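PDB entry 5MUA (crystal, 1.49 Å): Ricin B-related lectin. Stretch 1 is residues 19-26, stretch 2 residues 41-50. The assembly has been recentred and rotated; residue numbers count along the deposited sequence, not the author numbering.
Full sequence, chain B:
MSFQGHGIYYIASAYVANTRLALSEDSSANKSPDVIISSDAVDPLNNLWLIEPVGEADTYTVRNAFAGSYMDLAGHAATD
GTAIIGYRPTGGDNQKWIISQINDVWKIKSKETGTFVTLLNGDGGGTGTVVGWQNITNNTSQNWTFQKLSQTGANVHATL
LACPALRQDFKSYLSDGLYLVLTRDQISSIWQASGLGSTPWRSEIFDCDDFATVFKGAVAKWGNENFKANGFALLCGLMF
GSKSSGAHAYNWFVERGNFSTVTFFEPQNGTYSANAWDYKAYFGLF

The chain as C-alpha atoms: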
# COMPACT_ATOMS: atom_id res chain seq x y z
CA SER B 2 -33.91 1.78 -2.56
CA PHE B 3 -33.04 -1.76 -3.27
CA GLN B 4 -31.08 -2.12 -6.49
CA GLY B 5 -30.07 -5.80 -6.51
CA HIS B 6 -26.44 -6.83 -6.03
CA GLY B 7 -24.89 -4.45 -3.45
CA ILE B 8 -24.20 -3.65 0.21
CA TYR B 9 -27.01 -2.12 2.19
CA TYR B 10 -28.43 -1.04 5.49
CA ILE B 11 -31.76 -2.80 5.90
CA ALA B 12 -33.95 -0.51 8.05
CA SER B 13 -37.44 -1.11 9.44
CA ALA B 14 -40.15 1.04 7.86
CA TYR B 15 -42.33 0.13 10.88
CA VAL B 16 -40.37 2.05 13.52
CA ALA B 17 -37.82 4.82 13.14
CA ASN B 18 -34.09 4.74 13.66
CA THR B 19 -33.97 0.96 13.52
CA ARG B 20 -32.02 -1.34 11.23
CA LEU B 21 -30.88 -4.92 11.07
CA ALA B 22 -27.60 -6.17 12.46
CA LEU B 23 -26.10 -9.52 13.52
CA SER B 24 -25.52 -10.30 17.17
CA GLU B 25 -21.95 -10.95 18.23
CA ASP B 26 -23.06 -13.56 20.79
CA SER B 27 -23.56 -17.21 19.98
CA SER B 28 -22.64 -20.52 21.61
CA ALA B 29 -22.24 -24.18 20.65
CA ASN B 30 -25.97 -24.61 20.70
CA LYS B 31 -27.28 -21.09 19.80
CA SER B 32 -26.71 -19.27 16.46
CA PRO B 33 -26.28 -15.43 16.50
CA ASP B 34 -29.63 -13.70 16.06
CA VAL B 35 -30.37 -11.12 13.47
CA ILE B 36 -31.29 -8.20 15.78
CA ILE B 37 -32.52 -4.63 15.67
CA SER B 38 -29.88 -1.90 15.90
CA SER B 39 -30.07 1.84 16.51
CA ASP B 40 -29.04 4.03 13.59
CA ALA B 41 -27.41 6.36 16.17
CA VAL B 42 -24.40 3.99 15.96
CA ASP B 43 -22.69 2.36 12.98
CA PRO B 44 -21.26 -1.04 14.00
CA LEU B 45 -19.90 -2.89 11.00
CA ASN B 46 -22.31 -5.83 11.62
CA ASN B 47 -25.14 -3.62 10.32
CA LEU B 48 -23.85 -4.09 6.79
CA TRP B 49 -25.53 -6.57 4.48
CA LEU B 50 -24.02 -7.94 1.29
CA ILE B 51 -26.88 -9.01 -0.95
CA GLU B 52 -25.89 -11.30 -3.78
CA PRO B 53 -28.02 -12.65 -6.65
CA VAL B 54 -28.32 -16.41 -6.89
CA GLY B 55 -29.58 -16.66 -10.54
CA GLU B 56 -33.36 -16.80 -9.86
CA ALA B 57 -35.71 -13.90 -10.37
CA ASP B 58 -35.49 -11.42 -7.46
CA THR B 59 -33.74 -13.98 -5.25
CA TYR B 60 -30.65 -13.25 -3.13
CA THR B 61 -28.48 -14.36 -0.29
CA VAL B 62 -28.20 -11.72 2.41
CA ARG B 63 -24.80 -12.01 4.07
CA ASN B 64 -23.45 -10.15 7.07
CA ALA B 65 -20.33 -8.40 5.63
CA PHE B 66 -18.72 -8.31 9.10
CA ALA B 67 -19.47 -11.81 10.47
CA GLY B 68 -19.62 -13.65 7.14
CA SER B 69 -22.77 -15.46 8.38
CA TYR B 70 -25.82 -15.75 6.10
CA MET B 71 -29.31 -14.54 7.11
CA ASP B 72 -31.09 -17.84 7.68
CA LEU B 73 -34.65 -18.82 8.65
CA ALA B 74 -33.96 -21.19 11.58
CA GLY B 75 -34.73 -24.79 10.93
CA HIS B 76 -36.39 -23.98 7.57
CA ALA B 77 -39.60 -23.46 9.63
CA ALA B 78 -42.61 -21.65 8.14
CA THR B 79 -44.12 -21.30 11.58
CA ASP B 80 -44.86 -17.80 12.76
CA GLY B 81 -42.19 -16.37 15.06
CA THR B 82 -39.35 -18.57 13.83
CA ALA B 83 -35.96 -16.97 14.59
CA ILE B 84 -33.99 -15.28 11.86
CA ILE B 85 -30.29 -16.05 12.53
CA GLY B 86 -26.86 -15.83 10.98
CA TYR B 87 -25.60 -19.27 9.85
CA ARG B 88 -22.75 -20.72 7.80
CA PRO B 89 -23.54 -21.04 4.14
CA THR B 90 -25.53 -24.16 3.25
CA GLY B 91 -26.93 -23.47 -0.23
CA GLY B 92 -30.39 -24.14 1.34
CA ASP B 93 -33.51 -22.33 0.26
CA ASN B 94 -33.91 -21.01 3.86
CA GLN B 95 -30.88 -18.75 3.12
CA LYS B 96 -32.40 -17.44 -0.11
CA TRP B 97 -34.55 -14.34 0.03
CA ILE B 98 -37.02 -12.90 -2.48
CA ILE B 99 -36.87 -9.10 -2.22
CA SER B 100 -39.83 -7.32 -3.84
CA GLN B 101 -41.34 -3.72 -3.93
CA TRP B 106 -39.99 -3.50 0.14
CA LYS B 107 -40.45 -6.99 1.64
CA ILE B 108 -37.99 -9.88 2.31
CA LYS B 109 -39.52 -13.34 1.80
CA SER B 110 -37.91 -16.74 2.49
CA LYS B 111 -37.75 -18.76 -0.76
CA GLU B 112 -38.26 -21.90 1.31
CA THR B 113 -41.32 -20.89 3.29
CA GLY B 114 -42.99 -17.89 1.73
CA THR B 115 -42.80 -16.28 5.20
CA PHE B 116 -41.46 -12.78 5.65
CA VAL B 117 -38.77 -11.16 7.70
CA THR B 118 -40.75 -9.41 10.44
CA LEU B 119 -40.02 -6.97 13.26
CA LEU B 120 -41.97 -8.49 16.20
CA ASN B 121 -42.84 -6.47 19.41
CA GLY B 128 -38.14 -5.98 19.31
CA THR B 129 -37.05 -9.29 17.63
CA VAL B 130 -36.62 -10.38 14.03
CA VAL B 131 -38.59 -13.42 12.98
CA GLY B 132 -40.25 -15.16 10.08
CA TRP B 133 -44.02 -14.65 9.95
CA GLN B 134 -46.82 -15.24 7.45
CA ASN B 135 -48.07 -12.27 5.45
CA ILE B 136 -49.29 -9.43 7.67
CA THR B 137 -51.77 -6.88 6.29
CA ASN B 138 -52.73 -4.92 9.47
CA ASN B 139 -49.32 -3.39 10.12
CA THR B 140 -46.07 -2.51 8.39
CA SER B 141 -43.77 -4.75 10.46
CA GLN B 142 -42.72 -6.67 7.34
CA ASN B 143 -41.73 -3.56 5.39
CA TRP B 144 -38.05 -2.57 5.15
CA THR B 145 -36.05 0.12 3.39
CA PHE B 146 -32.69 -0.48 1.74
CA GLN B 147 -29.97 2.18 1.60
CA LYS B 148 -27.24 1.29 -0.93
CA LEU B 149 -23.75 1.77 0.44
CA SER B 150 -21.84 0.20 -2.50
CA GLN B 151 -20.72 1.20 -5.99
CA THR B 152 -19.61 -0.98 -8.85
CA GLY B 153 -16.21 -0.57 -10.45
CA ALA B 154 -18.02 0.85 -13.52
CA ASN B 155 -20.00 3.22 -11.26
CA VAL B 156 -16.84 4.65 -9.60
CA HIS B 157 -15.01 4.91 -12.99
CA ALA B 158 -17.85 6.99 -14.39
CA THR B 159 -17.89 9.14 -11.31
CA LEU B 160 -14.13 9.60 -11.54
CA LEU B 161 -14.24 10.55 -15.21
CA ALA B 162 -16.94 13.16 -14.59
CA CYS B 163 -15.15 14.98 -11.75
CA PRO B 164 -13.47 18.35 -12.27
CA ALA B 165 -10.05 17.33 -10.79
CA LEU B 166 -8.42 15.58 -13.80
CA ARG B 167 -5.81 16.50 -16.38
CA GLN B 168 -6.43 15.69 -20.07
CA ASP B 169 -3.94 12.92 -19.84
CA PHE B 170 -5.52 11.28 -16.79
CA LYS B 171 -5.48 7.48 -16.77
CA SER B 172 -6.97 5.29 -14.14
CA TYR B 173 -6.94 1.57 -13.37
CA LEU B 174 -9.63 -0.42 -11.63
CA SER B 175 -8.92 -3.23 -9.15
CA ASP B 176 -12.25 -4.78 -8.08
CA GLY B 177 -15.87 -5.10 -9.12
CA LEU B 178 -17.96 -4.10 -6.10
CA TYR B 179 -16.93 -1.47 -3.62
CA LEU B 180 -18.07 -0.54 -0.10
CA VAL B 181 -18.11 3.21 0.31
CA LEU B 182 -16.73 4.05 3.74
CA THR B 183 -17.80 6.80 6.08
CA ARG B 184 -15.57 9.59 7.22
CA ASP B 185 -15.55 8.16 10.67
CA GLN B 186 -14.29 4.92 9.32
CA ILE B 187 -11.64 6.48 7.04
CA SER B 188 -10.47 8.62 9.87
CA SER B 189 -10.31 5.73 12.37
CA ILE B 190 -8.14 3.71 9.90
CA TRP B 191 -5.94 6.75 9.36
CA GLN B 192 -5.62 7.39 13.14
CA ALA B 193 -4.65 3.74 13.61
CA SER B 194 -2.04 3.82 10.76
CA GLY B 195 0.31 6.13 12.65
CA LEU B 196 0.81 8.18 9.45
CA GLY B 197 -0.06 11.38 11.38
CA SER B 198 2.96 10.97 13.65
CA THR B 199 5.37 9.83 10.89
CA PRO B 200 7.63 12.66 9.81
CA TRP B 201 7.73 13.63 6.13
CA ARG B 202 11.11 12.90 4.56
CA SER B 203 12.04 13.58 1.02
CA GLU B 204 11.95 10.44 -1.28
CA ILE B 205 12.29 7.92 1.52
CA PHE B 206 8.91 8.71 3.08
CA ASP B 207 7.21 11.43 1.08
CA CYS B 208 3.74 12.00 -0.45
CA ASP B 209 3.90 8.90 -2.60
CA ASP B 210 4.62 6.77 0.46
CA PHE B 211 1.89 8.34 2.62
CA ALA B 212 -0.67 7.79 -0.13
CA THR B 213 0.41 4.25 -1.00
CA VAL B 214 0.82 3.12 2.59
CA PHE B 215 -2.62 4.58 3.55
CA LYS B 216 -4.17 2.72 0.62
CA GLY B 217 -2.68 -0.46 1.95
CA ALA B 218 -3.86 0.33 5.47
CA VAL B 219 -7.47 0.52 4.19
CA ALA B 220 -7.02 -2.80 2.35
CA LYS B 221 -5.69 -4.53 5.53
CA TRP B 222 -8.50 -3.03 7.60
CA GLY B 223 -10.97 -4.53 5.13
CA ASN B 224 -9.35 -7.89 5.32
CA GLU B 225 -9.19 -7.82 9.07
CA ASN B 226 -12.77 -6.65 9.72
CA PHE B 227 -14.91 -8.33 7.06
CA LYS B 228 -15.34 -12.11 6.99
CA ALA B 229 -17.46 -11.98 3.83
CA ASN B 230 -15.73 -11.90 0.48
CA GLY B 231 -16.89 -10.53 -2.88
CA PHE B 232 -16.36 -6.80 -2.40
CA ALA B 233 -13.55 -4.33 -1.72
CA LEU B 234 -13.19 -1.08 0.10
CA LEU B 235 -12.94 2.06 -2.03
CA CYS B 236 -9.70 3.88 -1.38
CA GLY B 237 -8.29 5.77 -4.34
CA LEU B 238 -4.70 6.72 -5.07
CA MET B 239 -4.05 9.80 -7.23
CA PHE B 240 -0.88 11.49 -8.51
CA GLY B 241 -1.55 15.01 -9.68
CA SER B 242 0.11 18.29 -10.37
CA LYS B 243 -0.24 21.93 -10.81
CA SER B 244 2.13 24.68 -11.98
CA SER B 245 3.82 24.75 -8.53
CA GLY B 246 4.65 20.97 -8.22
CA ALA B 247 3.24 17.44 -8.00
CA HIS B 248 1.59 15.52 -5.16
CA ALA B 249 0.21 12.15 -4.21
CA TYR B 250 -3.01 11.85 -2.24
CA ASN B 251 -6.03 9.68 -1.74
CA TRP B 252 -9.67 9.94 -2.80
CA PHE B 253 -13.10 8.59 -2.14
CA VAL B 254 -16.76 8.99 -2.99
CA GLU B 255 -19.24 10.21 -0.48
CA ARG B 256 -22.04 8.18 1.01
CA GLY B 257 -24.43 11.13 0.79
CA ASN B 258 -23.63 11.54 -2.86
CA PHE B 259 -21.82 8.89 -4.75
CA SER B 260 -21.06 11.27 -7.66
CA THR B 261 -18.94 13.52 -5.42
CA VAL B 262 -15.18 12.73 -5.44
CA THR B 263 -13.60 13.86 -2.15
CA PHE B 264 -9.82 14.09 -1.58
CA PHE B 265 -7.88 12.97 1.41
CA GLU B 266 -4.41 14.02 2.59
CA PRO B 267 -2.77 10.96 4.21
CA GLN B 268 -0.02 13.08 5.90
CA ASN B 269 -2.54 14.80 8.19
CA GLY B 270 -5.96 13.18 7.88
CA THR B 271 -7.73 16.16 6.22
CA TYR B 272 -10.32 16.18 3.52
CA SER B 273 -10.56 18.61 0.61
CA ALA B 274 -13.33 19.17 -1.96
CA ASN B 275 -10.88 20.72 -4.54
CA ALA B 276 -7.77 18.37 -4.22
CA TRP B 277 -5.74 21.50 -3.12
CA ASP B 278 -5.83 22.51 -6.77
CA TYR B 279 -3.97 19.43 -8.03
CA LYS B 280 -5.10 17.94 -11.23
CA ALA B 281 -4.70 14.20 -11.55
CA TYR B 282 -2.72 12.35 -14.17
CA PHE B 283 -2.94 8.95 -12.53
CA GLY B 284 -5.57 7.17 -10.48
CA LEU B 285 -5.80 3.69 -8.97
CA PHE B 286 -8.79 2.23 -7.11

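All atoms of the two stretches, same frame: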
# COMPACT_ATOMS: atom_id res chain seq x y z
N THR B 19 -34.16 2.36 13.20
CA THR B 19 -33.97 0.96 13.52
C THR B 19 -33.57 0.20 12.26
O THR B 19 -34.26 0.28 11.24
CB THR B 19 -35.31 0.38 14.08
OG1 THR B 19 -35.67 1.14 15.25
CG2 THR B 19 -35.20 -1.03 14.52
N ARG B 20 -32.45 -0.49 12.34
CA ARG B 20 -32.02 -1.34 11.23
C ARG B 20 -31.46 -2.68 11.71
O ARG B 20 -31.25 -2.90 12.91
CB ARG B 20 -31.07 -0.58 10.33
CG ARG B 20 -29.81 -0.18 11.04
CD ARG B 20 -29.13 0.89 10.23
NE ARG B 20 -28.04 1.50 10.94
CZ ARG B 20 -27.42 2.60 10.54
NH1 ARG B 20 -27.79 3.24 9.47
NH2 ARG B 20 -26.42 3.06 11.25
N LEU B 21 -31.25 -3.59 10.76
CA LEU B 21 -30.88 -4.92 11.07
C LEU B 21 -29.39 -5.03 11.28
O LEU B 21 -28.60 -4.41 10.57
CB LEU B 21 -31.31 -5.82 9.97
CG LEU B 21 -32.84 -5.96 9.83
CD1 LEU B 21 -33.06 -7.04 8.78
CD2 LEU B 21 -33.53 -6.36 11.15
N ALA B 22 -29.02 -5.85 12.23
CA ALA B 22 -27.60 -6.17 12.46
C ALA B 22 -27.52 -7.64 12.93
O ALA B 22 -28.54 -8.27 13.21
CB ALA B 22 -27.01 -5.21 13.50
N LEU B 23 -26.32 -8.19 12.98
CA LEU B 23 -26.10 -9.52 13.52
C LEU B 23 -25.46 -9.43 14.89
O LEU B 23 -24.49 -8.73 15.09
CB LEU B 23 -25.29 -10.35 12.57
CG LEU B 23 -25.26 -11.81 12.95
CD1 LEU B 23 -26.59 -12.51 12.60
CD2 LEU B 23 -24.15 -12.48 12.11
N SER B 24 -26.04 -10.14 15.84
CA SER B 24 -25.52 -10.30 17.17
C SER B 24 -24.12 -10.82 17.14
O SER B 24 -23.80 -11.64 16.28
CB SER B 24 -26.35 -11.29 18.00
OG SER B 24 -25.83 -11.31 19.34
N GLU B 25 -23.29 -10.35 18.07
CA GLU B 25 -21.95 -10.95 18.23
C GLU B 25 -21.87 -12.16 19.18
O GLU B 25 -20.81 -12.81 19.30
CB GLU B 25 -20.93 -9.88 18.65
CG GLU B 25 -20.73 -8.75 17.69
CD GLU B 25 -19.61 -7.87 18.17
OE1 GLU B 25 -19.89 -7.09 19.09
OE2 GLU B 25 -18.47 -8.04 17.69
N ASP B 26 -23.00 -12.47 19.85
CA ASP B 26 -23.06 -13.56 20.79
C ASP B 26 -23.69 -14.79 20.19
O ASP B 26 -24.74 -14.72 19.46
CB ASP B 26 -23.87 -13.16 22.01
CG ASP B 26 -23.13 -12.17 22.91
OD1 ASP B 26 -21.89 -12.29 23.03
OD2 ASP B 26 -23.82 -11.33 23.46
N ALA B 41 -28.32 5.38 15.54
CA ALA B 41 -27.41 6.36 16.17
C ALA B 41 -26.00 5.82 16.21
O ALA B 41 -25.11 6.58 16.43
CB ALA B 41 -27.80 6.79 17.57
N VAL B 42 -25.78 4.52 15.96
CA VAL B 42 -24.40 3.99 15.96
C VAL B 42 -24.22 3.21 14.67
O VAL B 42 -25.20 2.95 13.96
CB VAL B 42 -24.07 3.13 17.20
CG1 VAL B 42 -24.01 4.01 18.47
CG2 VAL B 42 -25.07 1.94 17.38
N ASP B 43 -22.96 2.91 14.32
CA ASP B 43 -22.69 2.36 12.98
C ASP B 43 -21.81 1.13 13.02
O ASP B 43 -20.79 1.10 12.29
CB ASP B 43 -22.12 3.45 12.04
CG ASP B 43 -22.24 3.10 10.59
OD1 ASP B 43 -23.15 2.28 10.22
OD2 ASP B 43 -21.44 3.67 9.80
N PRO B 44 -22.15 0.15 13.86
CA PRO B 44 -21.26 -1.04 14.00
C PRO B 44 -21.24 -1.81 12.68
O PRO B 44 -22.24 -1.88 11.97
CB PRO B 44 -21.91 -1.86 15.12
CG PRO B 44 -23.31 -1.47 15.01
CD PRO B 44 -23.39 -0.04 14.64
N LEU B 45 -20.08 -2.35 12.33
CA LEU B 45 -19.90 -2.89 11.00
C LEU B 45 -20.87 -4.07 10.69
O LEU B 45 -21.11 -4.36 9.55
CB LEU B 45 -18.44 -3.36 10.82
CG LEU B 45 -17.34 -2.32 10.96
CD1 LEU B 45 -15.95 -2.94 10.78
CD2 LEU B 45 -17.57 -1.35 9.83
N ASN B 46 -21.35 -4.76 11.74
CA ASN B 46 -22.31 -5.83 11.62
C ASN B 46 -23.73 -5.38 11.26
O ASN B 46 -24.65 -6.23 11.22
CB ASN B 46 -22.26 -6.77 12.84
CG ASN B 46 -22.58 -6.06 14.12
OD1 ASN B 46 -23.15 -4.97 14.15
ND2 ASN B 46 -22.16 -6.65 15.21
N ASN B 47 -23.91 -4.10 10.97
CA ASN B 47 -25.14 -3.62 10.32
C ASN B 47 -25.11 -3.65 8.81
O ASN B 47 -26.04 -3.17 8.14
CB ASN B 47 -25.57 -2.27 10.87
CG ASN B 47 -24.65 -1.14 10.42
OD1 ASN B 47 -23.79 -1.35 9.51
ND2 ASN B 47 -24.82 0.06 11.05
N LEU B 48 -24.02 -4.14 8.23
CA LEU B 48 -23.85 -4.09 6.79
C LEU B 48 -24.22 -5.40 6.17
O LEU B 48 -23.70 -6.43 6.57
CB LEU B 48 -22.41 -3.76 6.44
CG LEU B 48 -21.96 -2.39 6.98
CD1 LEU B 48 -20.42 -2.27 6.93
CD2 LEU B 48 -22.62 -1.23 6.21
N TRP B 49 -25.06 -5.35 5.13
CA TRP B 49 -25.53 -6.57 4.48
C TRP B 49 -25.17 -6.62 3.01
O TRP B 49 -25.51 -5.71 2.22
CB TRP B 49 -27.05 -6.70 4.64
CG TRP B 49 -27.42 -6.78 6.09
CD1 TRP B 49 -27.78 -5.73 6.89
CD2 TRP B 49 -27.38 -7.94 6.98
NE1 TRP B 49 -28.01 -6.16 8.15
CE2 TRP B 49 -27.79 -7.50 8.24
CE3 TRP B 49 -27.10 -9.30 6.80
CZ2 TRP B 49 -27.90 -8.37 9.36
CZ3 TRP B 49 -27.21 -10.18 7.90
CH2 TRP B 49 -27.61 -9.70 9.17
N LEU B 50 -24.47 -7.69 2.65
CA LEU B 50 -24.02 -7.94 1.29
C LEU B 50 -25.02 -8.89 0.66
O LEU B 50 -25.18 -9.99 1.10
CB LEU B 50 -22.60 -8.58 1.26
CG LEU B 50 -22.12 -9.08 -0.11
CD1 LEU B 50 -22.05 -7.98 -1.19
CD2 LEU B 50 -20.74 -9.67 -0.02
O HOH W 1 -26.80 0.34 13.41
O HOH W 2 -28.66 -2.57 8.44
O HOH W 3 -21.66 -9.72 14.42

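Residues 19-26, a strand to Leu 23 and then loop, pack against residues 41-50, a loop, a 3-10 turn at 45-47 and strand residues 49-50; the contact buries 443 Å², both sides summed. Of the CA atoms, the nearest pair across the stretches is Ala 22 CA and Asn 47 CA, 4.1 Å apart.

Three direct hydrogen bonds cross the contact, and each uses a backbone carbonyl as acceptor. Leu 23 N donates to Asn 46 O (3.1 Å), the one of the three made between main chains alone. Trp 49 NE1 donates almost linearly to Leu 21 O (3.0 Å, 170°); the indole presents its edge to Leu 21 O, its m rotamer and chi2 of 93° bringing the nitrogen to the carbonyl. Arg 20 NH2 reaches Val 42 O at 3.0 Å, near the guanidinium plane. Two CA-H...O contacts supplement these bonds: Ala 22 CA lies 3.2 Å from Asn 46 O, and Asn 47 CA lies 3.6 Å from Leu 21 O. Each of these carbonyls therefore serves two partners across the contact.

Charge is concentrated around Arg 20. Its CB points toward the second stretch, and with chi1 in p and chi2 and chi3 in t the chain extends to the loop. Arg 20 NH2 and Asp 43 OD1 form a salt bridge at 3.5 Å, but the oxygen lies well out of the guanidinium plane, so the attraction is one of charge without a directed N-H. The same carboxylate oxygen, Asp 43 OD1, accepts a hydrogen bond from Asn 47 ND2 (2.9 Å, 177°), which fixes the amide beside the arginine.

Water completes the polar network. Water 1 accepts from Arg 20 NE (3.0 Å) and Asn 47 ND2 (3.1 Å) and donates to Val 42 O (3.1 Å), linking the guanidinium to the loop a second time. Water 2 donates to both Leu 21 O (2.8 Å) and Asn 47 O (2.7 Å), bridging the two backbones. The Asn 46 side chain, chi1 in p, donates from Asn 46 ND2 to water 3 (3.2 Å).

Apolar packing centres on Trp 49, whose ring is buried. Leu 21 CB sits 4.3 Å from Trp 49 CE2, and Leu 23 CB sits 4.2 Å from Trp 49 CH2, so the two leucines meet different parts of the indole. Between them in sequence, Ala 22 presents only a methyl group, with Ala 22 CB 4.0 Å from Asn 47 CA and 3.9 Å from Asn 46 OD1; this small side chain suits the close backbone approach. At the exposed margin, Glu 25 CG touches the Asn 46 amide, 3.6 Å from Asn 46 ND2.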